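Signal recognition particle receptor FtsY (PDB 5L3S) serves as a receptor for the signal recognition particle, joining a helical bundle domain to a nucleotide-binding domain of the P-loop type. Local coordinates at residues S131-A136 against F173-F178; M124-N129 against S153-Q158; K84-D89 against F285-F290; T44-E49 against A263-K268. All coordinates share one frame; numbering follows the deposited sequence. Where two conformers were deposited one is given.

Interaction 1 of 4, residues S131-A136 against F173-F178; sequences STIIAA and FDAISF
I133 and A135 of strand 132-137 meet A175 and F178 of helix 168-181, which covers one face of the largely parallel sheet of the P-loop domain. The helix belongs to the beta-alpha-beta crossover between strands 158-160 and 186-191, and it runs nearly antiparallel to the strand beneath it, at 163° with the axes 8.1 Å apart. I133 has its CG1 branch between its own backbone N and carbonyl carbon (chi1 70°), and the extended chi2 carries CD1 out to the helix. There I133 CD1 approaches the ring of F178 obliquely, 3.9 Å from F178 CD2. The ring reaches the strand because F178 CG lies anti to the backbone N, while Q158 also touches it. A135 CB lies 3.6 Å from A175 CB, methyl against methyl. V187 and I189 of the neighbouring strand flank I133 and A135. I133 CD1 also comes within 3.2 Å of the backbone oxygen of A175.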
loop_
_atom_site.group_PDB
_atom_site.type_symbol
_atom_site.label_atom_id
_atom_site.label_comp_id
_atom_site.label_asym_id
_atom_site.label_seq_id
_atom_site.Cartn_x
_atom_site.Cartn_y
_atom_site.Cartn_z
ATOM N N SER B 131 -19.237 -14.082 20.630
ATOM C CA SER B 131 -18.107 -15.014 20.728
ATOM C C SER B 131 -17.465 -15.251 19.357
ATOM O O SER B 131 -18.129 -15.172 18.314
ATOM C CB SER B 131 -18.517 -16.334 21.402
ATOM O OG SER B 131 -19.562 -16.991 20.704
ATOM N N THR B 132 -16.157 -15.501 19.335
ATOM C CA THR B 132 -15.432 -15.588 18.076
ATOM C C THR B 132 -14.306 -16.603 18.137
ATOM O O THR B 132 -13.688 -16.779 19.185
ATOM C CB THR B 132 -14.779 -14.230 17.717
ATOM O OG1 THR B 132 -13.807 -13.892 18.715
ATOM C CG2 THR B 132 -15.813 -13.120 17.641
ATOM N N ILE B 133 -14.033 -17.256 17.015
ATOM C CA ILE B 133 -12.790 -18.012 16.875
ATOM C C ILE B 133 -12.156 -17.629 15.551
ATOM O O ILE B 133 -12.838 -17.178 14.622
ATOM C CB ILE B 133 -12.976 -19.544 16.939
ATOM C CG1 ILE B 133 -13.697 -20.061 15.698
ATOM C CG2 ILE B 133 -13.697 -19.964 18.214
ATOM C CD1 ILE B 133 -13.830 -21.567 15.681
ATOM N N ILE B 134 -10.843 -17.795 15.467
ATOM C CA ILE B 134 -10.102 -17.431 14.276
ATOM C C ILE B 134 -9.579 -18.693 13.622
ATOM O O ILE B 134 -9.061 -19.579 14.307
ATOM C CB ILE B 134 -8.886 -16.559 14.642
ATOM C CG1 ILE B 134 -9.332 -15.334 15.441
ATOM C CG2 ILE B 134 -8.080 -16.203 13.388
ATOM C CD1 ILE B 134 -8.193 -14.530 16.047
ATOM N N ALA B 135 -9.748 -18.777 12.306
ATOM C CA ALA B 135 -9.124 -19.816 11.500
ATOM C C ALA B 135 -7.810 -19.277 10.927
ATOM O O ALA B 135 -7.806 -18.297 10.168
ATOM C CB ALA B 135 -10.047 -20.222 10.373
ATOM N N ALA B 136 -6.703 -19.924 11.283
ATOM C CA ALA B 136 -5.379 -19.556 10.773
ATOM C C ALA B 136 -5.154 -20.158 9.394
ATOM O O ALA B 136 -4.337 -21.061 9.222
ATOM C CB ALA B 136 -4.298 -20.008 11.744
ATOM N N PHE B 173 -12.320 -25.514 7.388
ATOM C CA PHE B 173 -13.291 -26.562 7.647
ATOM C C PHE B 173 -13.302 -26.971 9.128
ATOM O O PHE B 173 -14.373 -27.069 9.736
ATOM C CB PHE B 173 -13.026 -27.774 6.746
ATOM C CG PHE B 173 -14.040 -28.872 6.886
ATOM C CD1 PHE B 173 -15.181 -28.885 6.099
ATOM C CD2 PHE B 173 -13.850 -29.898 7.795
ATOM C CE1 PHE B 173 -16.127 -29.906 6.229
ATOM C CE2 PHE B 173 -14.790 -30.918 7.933
ATOM C CZ PHE B 173 -15.929 -30.921 7.146
ATOM N N ASP B 174 -12.117 -27.190 9.703
ATOM C CA ASP B 174 -11.988 -27.590 11.105
ATOM C C ASP B 174 -12.473 -26.495 12.045
ATOM O O ASP B 174 -13.105 -26.772 13.052
ATOM C CB ASP B 174 -10.530 -27.911 11.441
ATOM C CG ASP B 174 -10.087 -29.263 10.920
ATOM O OD1 ASP B 174 -10.874 -29.932 10.212
ATOM O OD2 ASP B 174 -8.940 -29.649 11.224
ATOM N N ALA B 175 -12.144 -25.251 11.712
ATOM C CA ALA B 175 -12.568 -24.101 12.501
ATOM C C ALA B 175 -14.090 -23.972 12.542
ATOM O O ALA B 175 -14.676 -23.770 13.594
ATOM C CB ALA B 175 -11.957 -22.827 11.926
ATOM N N ILE B 176 -14.724 -24.079 11.384
ATOM C CA ILE B 176 -16.186 -24.021 11.311
ATOM C C ILE B 176 -16.858 -25.177 12.051
ATOM O O ILE B 176 -17.853 -24.987 12.765
ATOM C CB ILE B 176 -16.645 -23.951 9.841
ATOM C CG1 ILE B 176 -16.124 -22.651 9.209
ATOM C CG2 ILE B 176 -18.180 -24.083 9.736
ATOM C CD1 ILE B 176 -16.298 -22.582 7.715
ATOM N N SER B 177 -16.305 -26.375 11.909
ATOM C CA SER B 177 -16.853 -27.537 12.609
ATOM C C SER B 177 -16.783 -27.344 14.126
ATOM O O SER B 177 -17.727 -27.669 14.864
ATOM C CB SER B 177 -16.101 -28.812 12.212
ATOM O OG SER B 177 -16.569 -29.917 12.974
ATOM N N PHE B 178 -15.655 -26.812 14.575
ATOM C CA PHE B 178 -15.416 -26.547 15.990
ATOM C C PHE B 178 -16.387 -25.488 16.504
ATOM O O PHE B 178 -16.954 -25.628 17.586
ATOM C CB PHE B 178 -13.963 -26.085 16.202
ATOM C CG PHE B 178 -13.617 -25.796 17.640
ATOM C CD1 PHE B 178 -13.092 -26.785 18.450
ATOM C CD2 PHE B 178 -13.812 -24.532 18.179
ATOM C CE1 PHE B 178 -12.772 -26.526 19.772
ATOM C CE2 PHE B 178 -13.500 -24.269 19.505
ATOM C CZ PHE B 178 -12.974 -25.271 20.301
#

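Interaction 2 of 4, residues M124-N129 against S153-Q158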
loop_
_atom_site.group_PDB
_atom_site.type_symbol
_atom_site.label_atom_id
_atom_site.label_comp_id
_atom_site.label_asym_id
_atom_site.label_seq_id
_atom_site.Cartn_x
_atom_site.Cartn_y
_atom_site.Cartn_z
ATOM N N MET B 124 -13.654 -5.739 18.352
ATOM C CA MET B 124 -14.929 -5.048 18.217
ATOM C C MET B 124 -16.057 -6.023 18.562
ATOM O O MET B 124 -16.988 -5.666 19.275
ATOM C CB MET B 124 -15.102 -4.481 16.805
ATOM C CG MET B 124 -16.470 -3.826 16.566
ATOM S SD MET B 124 -16.611 -3.301 14.852
ATOM C CE MET B 124 -16.229 -4.817 13.979
ATOM N N LEU B 125 -15.946 -7.264 18.089
ATOM C CA LEU B 125 -16.972 -8.283 18.358
ATOM C C LEU B 125 -17.087 -8.610 19.853
ATOM O O LEU B 125 -18.202 -8.761 20.389
ATOM C CB LEU B 125 -16.711 -9.555 17.530
ATOM C CG LEU B 125 -16.842 -9.405 16.004
ATOM C CD1 LEU B 125 -16.314 -10.632 15.244
ATOM C CD2 LEU B 125 -18.281 -9.122 15.599
ATOM N N LYS B 126 -15.942 -8.711 20.525
ATOM C CA LYS B 126 -15.927 -8.929 21.968
ATOM C C LYS B 126 -16.660 -7.828 22.719
ATOM O O LYS B 126 -17.413 -8.111 23.656
ATOM C CB LYS B 126 -14.504 -9.044 22.516
ATOM C CG LYS B 126 -13.797 -10.333 22.196
ATOM C CD LYS B 126 -12.843 -10.708 23.322
ATOM C CE LYS B 126 -11.737 -9.677 23.497
ATOM N NZ LYS B 126 -10.990 -9.894 24.771
ATOM N N LYS B 127 -16.448 -6.579 22.309
ATOM C CA LYS B 127 -17.129 -5.434 22.929
ATOM C C LYS B 127 -18.637 -5.471 22.671
ATOM O O LYS B 127 -19.422 -4.869 23.409
ATOM C CB LYS B 127 -16.568 -4.113 22.389
ATOM C CG LYS B 127 -15.060 -3.965 22.494
ATOM C CD LYS B 127 -14.612 -3.517 23.874
ATOM C CE LYS B 127 -13.095 -3.556 23.992
ATOM N NZ LYS B 127 -12.625 -3.039 25.308
ATOM N N ASN B 128 -19.039 -6.154 21.602
ATOM C CA ASN B 128 -20.456 -6.290 21.278
ATOM C C ASN B 128 -21.034 -7.604 21.800
ATOM O O ASN B 128 -22.127 -8.009 21.410
ATOM C CB ASN B 128 -20.677 -6.171 19.770
ATOM C CG ASN B 128 -20.653 -4.732 19.294
ATOM O OD1 ASN B 128 -21.684 -4.049 19.290
ATOM N ND2 ASN B 128 -19.471 -4.254 18.908
ATOM N N ASN B 129 -20.278 -8.261 22.676
ATOM C CA ASN B 129 -20.686 -9.523 23.302
ATOM C C ASN B 129 -20.946 -10.683 22.338
ATOM O O ASN B 129 -21.830 -11.506 22.568
ATOM C CB ASN B 129 -21.889 -9.299 24.223
ATOM C CG ASN B 129 -21.592 -8.297 25.318
ATOM O OD1 ASN B 129 -20.739 -8.535 26.176
ATOM N ND2 ASN B 129 -22.290 -7.165 25.296
ATOM N N SER B 153 -4.115 -15.030 21.745
ATOM C CA SER B 153 -3.797 -15.111 23.162
ATOM C C SER B 153 -4.106 -13.804 23.908
ATOM O O SER B 153 -4.672 -13.817 25.007
ATOM C CB SER B 153 -2.332 -15.515 23.345
ATOM O OG SER B 153 -1.964 -15.479 24.712
ATOM N N LYS B 154 -3.732 -12.675 23.318
ATOM C CA LYS B 154 -3.988 -11.390 23.958
ATOM C C LYS B 154 -5.494 -11.047 23.978
ATOM O O LYS B 154 -5.986 -10.424 24.924
ATOM C CB LYS B 154 -3.185 -10.285 23.254
ATOM C CG LYS B 154 -3.204 -8.941 23.970
ATOM C CD LYS B 154 -2.090 -8.030 23.455
ATOM C CE LYS B 154 -2.322 -6.571 23.839
ATOM N NZ LYS B 154 -2.405 -6.374 25.315
ATOM N N LEU B 155 -6.218 -11.451 22.935
ATOM C CA LEU B 155 -7.667 -11.198 22.866
ATOM C C LEU B 155 -8.453 -12.270 23.627
ATOM O O LEU B 155 -9.668 -12.159 23.810
ATOM C CB LEU B 155 -8.118 -11.162 21.410
ATOM C CG LEU B 155 -7.514 -10.025 20.576
ATOM C CD1 LEU B 155 -7.513 -10.423 19.133
ATOM C CD2 LEU B 155 -8.305 -8.744 20.785
ATOM N N GLU B 156 -7.742 -13.304 24.063
ATOM C CA GLU B 156 -8.329 -14.444 24.778
ATOM C C GLU B 156 -9.421 -15.132 23.970
ATOM O O GLU B 156 -10.517 -15.391 24.469
ATOM C CB GLU B 156 -8.847 -14.037 26.163
ATOM C CG GLU B 156 -7.761 -13.569 27.108
ATOM C CD GLU B 156 -8.288 -13.235 28.485
ATOM O OE1 GLU B 156 -9.112 -12.305 28.599
ATOM O OE2 GLU B 156 -7.885 -13.905 29.457
ATOM N N VAL B 157 -9.130 -15.402 22.709
ATOM C CA VAL B 157 -10.050 -16.160 21.878
ATOM C C VAL B 157 -9.331 -17.365 21.315
ATOM O O VAL B 157 -8.103 -17.370 21.215
ATOM C CB VAL B 157 -10.624 -15.313 20.720
ATOM C CG1 VAL B 157 -11.427 -14.146 21.275
ATOM C CG2 VAL B 157 -9.516 -14.823 19.809
ATOM N N GLN B 158 -10.096 -18.384 20.947
ATOM C CA GLN B 158 -9.521 -19.609 20.401
ATOM C C GLN B 158 -9.025 -19.442 18.966
ATOM O O GLN B 158 -9.735 -18.925 18.107
ATOM C CB GLN B 158 -10.548 -20.734 20.439
ATOM C CG GLN B 158 -10.155 -21.932 19.585
ATOM C CD GLN B 158 -9.430 -23.003 20.377
ATOM O OE1 GLN B 158 -9.942 -23.490 21.379
ATOM N NE2 GLN B 158 -8.230 -23.377 19.925
HETATM O O HOH W 1 -8.290 -9.438 26.412
HETATM O O HOH W 2 -11.297 -10.502 27.335
#
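K126 reaches across to the end of helix 144-155 and donates a hydrogen bond from NZ to the backbone oxygen of L155, 2.8 Å away. The ammonium group sits above the carbonyl plane, 37° out of it, rather than on a lone pair. The aliphatic stem of K126 also passes L155, K126 CE lying 3.2 Å from L155 O, and K126 CD is 4.2 Å from V157 CG1. The stem is bent at chi2 and chi3, and the first of these lies well off a regular staggered value at -148°.

Two waters widen the grip of the amino group. One accepts from K126 NZ at 2.7 Å and donates to OE1 of E156, bridging charges that lie too far apart to touch directly. The other donates to the backbone oxygen of K154 and takes only a weak bond from K126 NZ.

Further out, at the end of the helix bearing K126, N128 ND2 donates back to M124 O at 2.9 Å, nearly straight (166°). L155 is buried against A119, V122 and N123 of that same helix, 114-127, which probably helps position its carbonyl. Both helices end in Schellman motifs, with N129 and E156 at positive phi as the C-prime residues. The pair thus represents two neighbouring helices of a P-loop alpha/beta domain, linked at their carboxyl ends by a lysine.

Interaction 3 of 4, residues K84-D89 against F285-F290; sequences KNQKTD and FSPDWF
Q86 and P287 meet where two segments of the chain change course. Q86 has left the helical conformation of helix 66-85 (phi/psi -59°/142°), and the chain runs on in extended form to D89, the N-cap of helix 90-96. On the other side F285 and S286 are extended, and helix 287-295 begins at P287. The backbones stay well apart, with 8.8 Å between the CA atoms of Q86 and S286, so a side chain has to span the interval. S286 is the N-cap of the new helix, its OG accepting from W289 N at 3.0 Å. This last helix of the chain folds back on helix 66-85, as is known for SRP-type proteins, in which the C-terminal helix packs beside the helical bundle; P287 touches L82 and T83 there, and F290 also lies on L82. Q86 sends out an extended chain from a chi1 of -80°, with CG beside its backbone N, and meets the proline from the opposite direction. Its amide lies by the pyrrolidine ring, Q86 NE2 being 3.5 Å from P287 CD and the amide carbon, Q86 CD, 4.0 Å from P287 CG. The backbone oxygen of F285 is 4.0 Å from Q86 NE2, too long for a hydrogen bond.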
loop_
_atom_site.group_PDB
_atom_site.type_symbol
_atom_site.label_atom_id
_atom_site.label_comp_id
_atom_site.label_asym_id
_atom_site.label_seq_id
_atom_site.Cartn_x
_atom_site.Cartn_y
_atom_site.Cartn_z
ATOM N N LYS B 84 -25.714 6.059 -0.673
ATOM C CA LYS B 84 -26.526 5.089 -1.407
ATOM C C LYS B 84 -25.921 3.680 -1.383
ATOM O O LYS B 84 -26.642 2.682 -1.464
ATOM C CB LYS B 84 -26.723 5.555 -2.852
ATOM C CG LYS B 84 -27.605 4.651 -3.688
ATOM C CD LYS B 84 -27.663 5.103 -5.142
ATOM C CE LYS B 84 -28.543 4.170 -5.962
ATOM N NZ LYS B 84 -28.583 4.550 -7.400
ATOM N N ASN B 85 -24.601 3.599 -1.261
ATOM C CA ASN B 85 -23.908 2.304 -1.251
ATOM C C ASN B 85 -23.809 1.611 0.106
ATOM O O ASN B 85 -23.445 0.435 0.184
ATOM C CB ASN B 85 -22.520 2.429 -1.874
ATOM C CG ASN B 85 -22.551 2.231 -3.362
ATOM O OD1 ASN B 85 -22.734 1.113 -3.836
ATOM N ND2 ASN B 85 -22.405 3.318 -4.115
ATOM N N GLN B 86 -24.121 2.346 1.167
ATOM C CA GLN B 86 -24.127 1.793 2.518
ATOM C C GLN B 86 -25.092 0.618 2.651
ATOM O O GLN B 86 -26.188 0.628 2.085
ATOM C CB GLN B 86 -24.523 2.870 3.530
ATOM C CG GLN B 86 -23.410 3.815 3.916
ATOM C CD GLN B 86 -23.838 4.786 4.994
ATOM O OE1 GLN B 86 -24.888 5.422 4.892
ATOM N NE2 GLN B 86 -23.031 4.898 6.046
ATOM N N LYS B 87 -24.676 -0.382 3.417
ATOM C CA LYS B 87 -25.502 -1.548 3.707
ATOM C C LYS B 87 -25.775 -1.588 5.202
ATOM O O LYS B 87 -25.316 -0.719 5.948
ATOM C CB LYS B 87 -24.773 -2.830 3.302
ATOM C CG LYS B 87 -24.350 -2.886 1.844
ATOM C CD LYS B 87 -25.549 -2.879 0.911
ATOM C CE LYS B 87 -25.198 -3.509 -0.430
ATOM N NZ LYS B 87 -23.899 -3.008 -0.965
ATOM N N THR B 88 -26.501 -2.610 5.638
ATOM C CA THR B 88 -26.760 -2.815 7.059
ATOM C C THR B 88 -25.453 -2.955 7.836
ATOM O O THR B 88 -24.489 -3.551 7.349
ATOM C CB THR B 88 -27.626 -4.069 7.293
ATOM O OG1 THR B 88 -28.814 -3.980 6.497
ATOM C CG2 THR B 88 -28.018 -4.191 8.759
ATOM N N ASP B 89 -25.425 -2.390 9.040
ATOM C CA ASP B 89 -24.268 -2.503 9.923
ATOM C C ASP B 89 -23.924 -3.971 10.169
ATOM O O ASP B 89 -24.822 -4.792 10.368
ATOM C CB ASP B 89 -24.564 -1.797 11.245
ATOM C CG ASP B 89 -23.448 -1.959 12.253
ATOM O OD1 ASP B 89 -22.376 -1.349 12.059
ATOM O OD2 ASP B 89 -23.645 -2.689 13.244
ATOM N N PHE B 285 -17.116 3.393 8.700
ATOM C CA PHE B 285 -17.019 4.360 7.608
ATOM C C PHE B 285 -18.294 5.175 7.545
ATOM O O PHE B 285 -19.398 4.626 7.586
ATOM C CB PHE B 285 -16.808 3.647 6.271
ATOM C CG PHE B 285 -16.706 4.585 5.083
ATOM C CD1 PHE B 285 -15.483 5.115 4.706
ATOM C CD2 PHE B 285 -17.836 4.927 4.348
ATOM C CE1 PHE B 285 -15.387 5.973 3.620
ATOM C CE2 PHE B 285 -17.747 5.781 3.266
ATOM C CZ PHE B 285 -16.512 6.300 2.900
ATOM N N SER B 286 -18.142 6.489 7.446
ATOM C CA SER B 286 -19.286 7.371 7.278
ATOM C C SER B 286 -19.007 8.330 6.127
ATOM O O SER B 286 -17.922 8.907 6.052
ATOM C CB SER B 286 -19.559 8.136 8.571
ATOM O OG SER B 286 -19.411 9.526 8.391
ATOM N N PRO B 287 -19.975 8.479 5.211
ATOM C CA PRO B 287 -19.840 9.404 4.077
ATOM C C PRO B 287 -19.434 10.811 4.517
ATOM O O PRO B 287 -18.501 11.384 3.951
ATOM C CB PRO B 287 -21.244 9.416 3.482
ATOM C CG PRO B 287 -21.771 8.041 3.795
ATOM C CD PRO B 287 -21.237 7.718 5.155
ATOM N N ASP B 288 -20.106 11.339 5.531
ATOM C CA ASP B 288 -19.820 12.679 6.041
ATOM C C ASP B 288 -18.372 12.814 6.498
ATOM O O ASP B 288 -17.719 13.828 6.243
ATOM C CB ASP B 288 -20.745 13.013 7.207
ATOM C CG ASP B 288 -22.177 13.244 6.769
ATOM O OD1 ASP B 288 -22.409 13.469 5.561
ATOM O OD2 ASP B 288 -23.070 13.214 7.641
ATOM N N TRP B 289 -17.886 11.786 7.185
ATOM C CA TRP B 289 -16.519 11.759 7.683
ATOM C C TRP B 289 -15.515 11.793 6.525
ATOM O O TRP B 289 -14.514 12.513 6.572
ATOM C CB TRP B 289 -16.314 10.507 8.538
ATOM C CG TRP B 289 -14.988 10.425 9.217
ATOM C CD1 TRP B 289 -14.696 10.821 10.489
ATOM C CD2 TRP B 289 -13.773 9.897 8.672
ATOM N NE1 TRP B 289 -13.372 10.576 10.769
ATOM C CE2 TRP B 289 -12.784 10.007 9.671
ATOM C CE3 TRP B 289 -13.424 9.343 7.437
ATOM C CZ2 TRP B 289 -11.472 9.590 9.472
ATOM C CZ3 TRP B 289 -12.117 8.937 7.239
ATOM C CH2 TRP B 289 -11.162 9.050 8.255
ATOM N N PHE B 290 -15.802 11.016 5.486
ATOM C CA PHE B 290 -14.958 10.940 4.292
ATOM C C PHE B 290 -14.884 12.283 3.559
ATOM O O PHE B 290 -13.807 12.729 3.144
ATOM C CB PHE B 290 -15.502 9.863 3.345
ATOM C CG PHE B 290 -14.816 9.818 2.007
ATOM C CD1 PHE B 290 -13.673 9.048 1.822
ATOM C CD2 PHE B 290 -15.311 10.545 0.930
ATOM C CE1 PHE B 290 -13.043 9.005 0.590
ATOM C CE2 PHE B 290 -14.682 10.504 -0.301
ATOM C CZ PHE B 290 -13.552 9.721 -0.469
#

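Interaction 4 of 4, residues T44-E49 against A263-K268; sequences TEKILE and AYELKK
Y264 swings its ring toward helix 41-55 through a chi1 of -171°, which places CG anti to the backbone N, and there it meets I47 and K46. In I47 the chi1 of -78° sets CG1 beside the backbone N, directed at the ring. CG1 of I47 then rests over one face, 4.0 Å from the centroid of the Y264 ring and 21° off its normal, as a CH-pi contact displaced toward the rim on the CE2 side. The two side chains slide past each other in opposite directions.

K46 crosses the tyrosine obliquely, its CB 3.7 Å from OH of Y264. Beyond CG its chain is fully extended and carries the ammonium group past the ring to E265, where K46 NZ forms a salt bridge with E265 OE2 at 3.3 Å; the hydrogen bond within it is weak. E265 turns at chi2 to meet the lysine at about a right angle, which also leaves OE2 at the edge of the Y264 ring, in its plane.

Two of the polar ends have further partners. The hydroxyl of Y264 is hydrogen-bonded to D50, and OE1 of E265 is paired with R234, which probably helps hold the carboxylate in place. One helix comes from the helical bundle and the other from the P-loop domain, so this aromatic and ionic contact belongs to the interdomain interface of an SRP-type protein.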
loop_
_atom_site.group_PDB
_atom_site.type_symbol
_atom_site.label_atom_id
_atom_site.label_comp_id
_atom_site.label_asym_id
_atom_site.label_seq_id
_atom_site.Cartn_x
_atom_site.Cartn_y
_atom_site.Cartn_z
ATOM N N THR B 44 -11.969 10.478 -11.215
ATOM C CA THR B 44 -11.958 11.934 -11.047
ATOM C C THR B 44 -12.528 12.644 -12.267
ATOM O O THR B 44 -13.372 13.538 -12.143
ATOM C CB THR B 44 -10.536 12.426 -10.746
ATOM O OG1 THR B 44 -10.194 12.050 -9.408
ATOM C CG2 THR B 44 -10.429 13.940 -10.874
ATOM N N GLU B 45 -12.080 12.243 -13.452
ATOM C CA GLU B 45 -12.599 12.840 -14.680
ATOM C C GLU B 45 -14.118 12.650 -14.848
ATOM O O GLU B 45 -14.838 13.597 -15.187
ATOM C CB GLU B 45 -11.859 12.302 -15.898
ATOM C CG GLU B 45 -12.288 12.969 -17.196
ATOM C CD GLU B 45 -11.343 12.678 -18.345
ATOM O OE1 GLU B 45 -10.358 11.931 -18.137
ATOM O OE2 GLU B 45 -11.591 13.200 -19.456
ATOM N N LYS B 46 -14.608 11.436 -14.608
ATOM C CA LYS B 46 -16.040 11.166 -14.784
ATOM C C LYS B 46 -16.869 11.964 -13.786
ATOM O O LYS B 46 -17.897 12.528 -14.133
ATOM C CB LYS B 46 -16.343 9.675 -14.635
ATOM C CG LYS B 46 -15.855 8.810 -15.784
ATOM C CD LYS B 46 -15.982 7.334 -15.428
ATOM C CE LYS B 46 -15.644 6.428 -16.600
ATOM N NZ LYS B 46 -15.492 5.008 -16.155
ATOM N N ILE B 47 -16.409 12.019 -12.544
ATOM C CA ILE B 47 -17.133 12.746 -11.510
ATOM C C ILE B 47 -17.222 14.238 -11.830
ATOM O O ILE B 47 -18.267 14.875 -11.635
ATOM C CB ILE B 47 -16.481 12.513 -10.134
ATOM C CG1 ILE B 47 -16.898 11.140 -9.608
ATOM C CG2 ILE B 47 -16.883 13.591 -9.142
ATOM C CD1 ILE B 47 -16.205 10.751 -8.338
ATOM N N LEU B 48 -16.131 14.794 -12.340
ATOM C CA LEU B 48 -16.114 16.211 -12.664
ATOM C C LEU B 48 -16.907 16.517 -13.937
ATOM O O LEU B 48 -17.467 17.611 -14.088
ATOM C CB LEU B 48 -14.674 16.703 -12.791
ATOM C CG LEU B 48 -13.915 16.702 -11.465
ATOM C CD1 LEU B 48 -12.526 17.224 -11.693
ATOM C CD2 LEU B 48 -14.647 17.538 -10.418
ATOM N N GLU B 49 -16.940 15.559 -14.858
ATOM C CA GLU B 49 -17.778 15.701 -16.048
ATOM C C GLU B 49 -19.245 15.658 -15.641
ATOM O O GLU B 49 -20.062 16.397 -16.194
ATOM C CB GLU B 49 -17.488 14.604 -17.077
ATOM C CG GLU B 49 -16.211 14.809 -17.876
ATOM C CD GLU B 49 -16.259 16.058 -18.736
ATOM O OE1 GLU B 49 -17.269 16.254 -19.448
ATOM O OE2 GLU B 49 -15.290 16.850 -18.691
ATOM N N ALA B 263 -17.292 2.980 -4.565
ATOM C CA ALA B 263 -18.721 3.233 -4.641
ATOM C C ALA B 263 -19.118 3.615 -6.060
ATOM O O ALA B 263 -20.088 3.086 -6.604
ATOM C CB ALA B 263 -19.116 4.325 -3.665
ATOM N N TYR B 264 -18.356 4.523 -6.664
ATOM C CA TYR B 264 -18.714 5.060 -7.973
ATOM C C TYR B 264 -18.600 4.007 -9.080
ATOM O O TYR B 264 -19.506 3.864 -9.894
ATOM C CB TYR B 264 -17.869 6.306 -8.300
ATOM C CG TYR B 264 -18.305 7.055 -9.530
ATOM C CD1 TYR B 264 -17.791 6.741 -10.781
ATOM C CD2 TYR B 264 -19.238 8.085 -9.442
ATOM C CE1 TYR B 264 -18.197 7.432 -11.910
ATOM C CE2 TYR B 264 -19.641 8.778 -10.557
ATOM C CZ TYR B 264 -19.122 8.449 -11.788
ATOM O OH TYR B 264 -19.540 9.147 -12.897
ATOM N N GLU B 265 -17.496 3.270 -9.102
ATOM C CA GLU B 265 -17.248 2.260 -10.135
ATOM C C GLU B 265 -17.855 0.881 -9.876
ATOM O O GLU B 265 -18.367 0.250 -10.795
ATOM C CB GLU B 265 -15.742 2.061 -10.334
ATOM C CG GLU B 265 -15.078 3.187 -11.055
ATOM C CD GLU B 265 -15.568 3.296 -12.472
ATOM O OE1 GLU B 265 -15.667 2.244 -13.140
ATOM O OE2 GLU B 265 -15.862 4.425 -12.911
ATOM N N LEU B 266 -17.755 0.403 -8.640
ATOM C CA LEU B 266 -18.045 -1.001 -8.342
ATOM C C LEU B 266 -19.271 -1.207 -7.460
ATOM O O LEU B 266 -19.655 -2.345 -7.196
ATOM C CB LEU B 266 -16.837 -1.657 -7.675
ATOM C CG LEU B 266 -15.536 -1.581 -8.478
ATOM C CD1 LEU B 266 -14.386 -2.221 -7.718
ATOM C CD2 LEU B 266 -15.736 -2.232 -9.828
ATOM N N LYS B 267 -19.873 -0.107 -7.014
ATOM C CA LYS B 267 -20.964 -0.154 -6.047
ATOM C C LYS B 267 -20.602 -0.978 -4.821
ATOM O O LYS B 267 -21.434 -1.725 -4.311
ATOM C CB LYS B 267 -22.266 -0.679 -6.684
ATOM C CG LYS B 267 -22.860 0.264 -7.721
ATOM C CD LYS B 267 -22.872 1.678 -7.175
ATOM C CE LYS B 267 -22.880 2.725 -8.276
ATOM N NZ LYS B 267 -22.544 4.067 -7.726
ATOM N N LYS B 268 -19.360 -0.848 -4.355
ATOM C CA LYS B 268 -18.906 -1.599 -3.188
ATOM C C LYS B 268 -18.692 -0.647 -2.020
ATOM O O LYS B 268 -18.154 0.441 -2.192
ATOM C CB LYS B 268 -17.606 -2.363 -3.494
ATOM C CG LYS B 268 -17.791 -3.483 -4.504
ATOM C CD LYS B 268 -18.658 -4.608 -3.923
ATOM C CE LYS B 268 -18.762 -5.774 -4.898
ATOM N NZ LYS B 268 -19.807 -6.754 -4.513
#

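Interactions 1 and 2 adjoin within the P-loop domain, their centres 14 Å apart: Q158 O lies 3.1 Å from I134 N, a probable hydrogen bond between neighbouring strands, and L125 packs on T132. Interactions 3 and 4, with centres 16 Å apart, lie where the helical bundle meets that domain, and they touch through N85, whose OD1 is 3.1 Å from K267 CA. Interactions 1 and 4 are on opposite sides of the chain's centre, 38 Å between centres. Interactions 1 to 3 stand back from the ligands: the A135 side chain is about 12 Å from the magnesium ion, that of L155 about 10 Å from guanosine-5'-monophosphate, and that of F285 about 13 Å from phosphoaminophosphonic acid-guanylate ester.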